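Local coordinates for ACP (Streptomyces sp. MSC090213JE08, PDB 6KXF), which probably carries growing acyl chains on a phosphopantetheine arm to the ketosynthase/chain length factor during ishigamide polyketide assembly, at residues 11-15 with 50-55. Residues are numbered along the deposited sequence.
Sequences RIREI and ALEMEY
Two alpha-helices run broadly antiparallel but steeply inclined here: the turn 11-15 of helix 8-20 (I15 N to R11 O 3.1 Å) faces 50-55 of helix 41-55 (E54 N to A50 O 2.9 Å), with N-to-C directions 139° apart and axes 10.7 Å apart at closest. Y55 departs from helical angles (phi/psi -112°/9°). The register is set by I15 and A50, whose CA atoms lie 6.6 Å apart. R11 starts the interface with its CA-CB bond toward the other helix and chi1 t, chi2 p. R11 NH1 lies 2.8 Å from E54 OE2 in a salt bridge and donates a hydrogen bond to E54 OE1 (3.0 Å); E54 is likewise t, p. R11 CB also touches Y55 OH at 3.8 Å; that hydroxyl is buried here without a polar partner. The CA-CB bond of I12 points sideways to 50-55, yet the end of its side chain (m, t) comes nearer: I12 CG1 reaches the edge of the Y55 ring (chi1 m), 4.2 Å from Y55 CE2, and sits 4.2 Å from L51 CD2 (m, t). E14 OE1 holds R11 NE at 2.9 Å, so the guanidinium joins both acids in one salt-bridge network. I15, also m, t, is the most covered residue (78 Å²): I15 CG2 presses on A50 CB at 3.3 Å and L51 CD2 at 3.8 Å, while I15 CD1 lies 3.6 Å from E54 CG. The small A50 side chain is consistent with the close CA approach. I12 touches Y74, and L51 and Y55 touch T77, of helix 72-81, which shares this core. Such an apolar seam flanked by a salt-bridge network joins the first helix to the one bearing S41, beside the phosphopantetheine ligand, at its other end: the helical bundle of an acyl carrier protein.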
loop_
_atom_site.group_PDB
_atom_site.type_symbol
_atom_site.label_atom_id
_atom_site.label_comp_id
_atom_site.label_asym_id
_atom_site.label_seq_id
_atom_site.Cartn_x
_atom_site.Cartn_y
_atom_site.Cartn_z
ATOM N N ARG C 11 1.147 -37.470 -14.702
ATOM C CA ARG C 11 1.845 -36.224 -14.363
ATOM C C ARG C 11 0.878 -35.036 -14.462
ATOM O O ARG C 11 1.028 -34.072 -13.712
ATOM C CB ARG C 11 3.041 -35.973 -15.289
ATOM C CG ARG C 11 3.878 -34.760 -14.901
ATOM C CD ARG C 11 4.549 -34.903 -13.544
ATOM N NE ARG C 11 3.937 -34.150 -12.447
ATOM C CZ ARG C 11 4.510 -33.129 -11.800
ATOM N NH1 ARG C 11 5.506 -32.461 -12.358
ATOM N NH2 ARG C 11 4.092 -32.779 -10.594
ATOM N N ILE C 12 -0.083 -35.110 -15.397
ATOM C CA ILE C 12 -1.078 -34.051 -15.614
ATOM C C ILE C 12 -2.076 -34.031 -14.448
ATOM O O ILE C 12 -2.321 -32.958 -13.866
ATOM C CB ILE C 12 -1.747 -34.209 -16.994
ATOM C CG1 ILE C 12 -0.869 -33.554 -18.070
ATOM C CG2 ILE C 12 -3.174 -33.670 -16.986
ATOM C CD1 ILE C 12 -1.253 -33.864 -19.497
ATOM N N ARG C 13 -2.638 -35.209 -14.129
ATOM C CA ARG C 13 -3.472 -35.451 -12.928
ATOM C C ARG C 13 -2.811 -34.818 -11.694
ATOM O O ARG C 13 -3.446 -34.090 -10.926
ATOM C CB ARG C 13 -3.648 -36.955 -12.684
ATOM C CG ARG C 13 -4.964 -37.557 -13.167
ATOM C CD ARG C 13 -5.303 -38.915 -12.535
ATOM N NE ARG C 13 -5.033 -38.981 -11.092
ATOM C CZ ARG C 13 -5.950 -38.932 -10.114
ATOM N NH1 ARG C 13 -7.228 -39.154 -10.381
ATOM N NH2 ARG C 13 -5.583 -38.657 -8.866
ATOM N N GLU C 14 -1.517 -35.106 -11.518
ATOM C CA GLU C 14 -0.750 -34.723 -10.314
ATOM C C GLU C 14 -0.581 -33.192 -10.247
ATOM O O GLU C 14 -0.633 -32.580 -9.156
ATOM C CB GLU C 14 0.597 -35.454 -10.328
ATOM C CG GLU C 14 1.376 -35.372 -9.027
ATOM C CD GLU C 14 2.780 -35.945 -9.125
ATOM O OE1 GLU C 14 3.356 -35.941 -10.240
ATOM O OE2 GLU C 14 3.298 -36.405 -8.091
ATOM N N ILE C 15 -0.366 -32.576 -11.418
ATOM C CA ILE C 15 -0.254 -31.120 -11.545
ATOM C C ILE C 15 -1.604 -30.499 -11.155
ATOM O O ILE C 15 -1.645 -29.695 -10.206
ATOM C CB ILE C 15 0.216 -30.706 -12.959
ATOM C CG1 ILE C 15 1.713 -30.973 -13.158
ATOM C CG2 ILE C 15 -0.126 -29.250 -13.245
ATOM C CD1 ILE C 15 2.159 -31.006 -14.608
ATOM N N ALA C 50 1.115 -24.206 -14.472
ATOM C CA ALA C 50 1.902 -25.423 -14.104
ATOM C C ALA C 50 2.183 -26.290 -15.351
ATOM O O ALA C 50 3.318 -26.666 -15.595
ATOM C CB ALA C 50 1.188 -26.210 -13.019
ATOM N N LEU C 51 1.159 -26.553 -16.169
ATOM C CA LEU C 51 1.354 -27.313 -17.410
ATOM C C LEU C 51 2.419 -26.640 -18.293
ATOM O O LEU C 51 3.337 -27.315 -18.762
ATOM C CB LEU C 51 0.023 -27.440 -18.153
ATOM C CG LEU C 51 -1.108 -28.103 -17.370
ATOM C CD1 LEU C 51 -2.399 -28.108 -18.176
ATOM C CD2 LEU C 51 -0.725 -29.518 -16.952
ATOM N N GLU C 52 2.296 -25.319 -18.518
ATOM C CA GLU C 52 3.220 -24.568 -19.362
ATOM C C GLU C 52 4.665 -24.817 -18.909
ATOM O O GLU C 52 5.559 -25.059 -19.716
ATOM C CB GLU C 52 2.931 -23.063 -19.289
ATOM C CG GLU C 52 1.833 -22.554 -20.215
ATOM C CD GLU C 52 1.767 -21.025 -20.333
ATOM O OE1 GLU C 52 2.096 -20.330 -19.355
ATOM O OE2 GLU C 52 1.413 -20.526 -21.411
ATOM N N MET C 53 4.891 -24.720 -17.596
ATOM C CA MET C 53 6.220 -24.861 -17.031
ATOM C C MET C 53 6.720 -26.304 -17.179
ATOM O O MET C 53 7.886 -26.506 -17.527
ATOM C CB MET C 53 6.231 -24.479 -15.553
ATOM C CG MET C 53 7.569 -23.946 -15.101
ATOM S SD MET C 53 7.489 -23.302 -13.423
ATOM C CE MET C 53 5.934 -22.396 -13.440
ATOM N N GLU C 54 5.837 -27.279 -16.912
ATOM C CA GLU C 54 6.166 -28.704 -16.968
ATOM C C GLU C 54 6.799 -29.039 -18.322
ATOM O O GLU C 54 7.839 -29.686 -18.380
ATOM C CB GLU C 54 4.916 -29.565 -16.762
ATOM C CG GLU C 54 5.197 -31.058 -16.595
ATOM C CD GLU C 54 5.923 -31.467 -15.322
ATOM O OE1 GLU C 54 6.329 -32.636 -15.231
ATOM O OE2 GLU C 54 6.086 -30.620 -14.424
ATOM N N TYR C 55 6.180 -28.550 -19.397
ATOM C CA TYR C 55 6.458 -29.013 -20.741
ATOM C C TYR C 55 7.147 -27.936 -21.597
ATOM O O TYR C 55 7.307 -28.130 -22.799
ATOM C CB TYR C 55 5.138 -29.509 -21.343
ATOM C CG TYR C 55 4.547 -30.677 -20.594
ATOM C CD1 TYR C 55 5.281 -31.841 -20.398
ATOM C CD2 TYR C 55 3.263 -30.631 -20.075
ATOM C CE1 TYR C 55 4.753 -32.931 -19.721
ATOM C CE2 TYR C 55 2.721 -31.707 -19.387
ATOM C CZ TYR C 55 3.468 -32.863 -19.205
ATOM O OH TYR C 55 2.948 -33.931 -18.522
#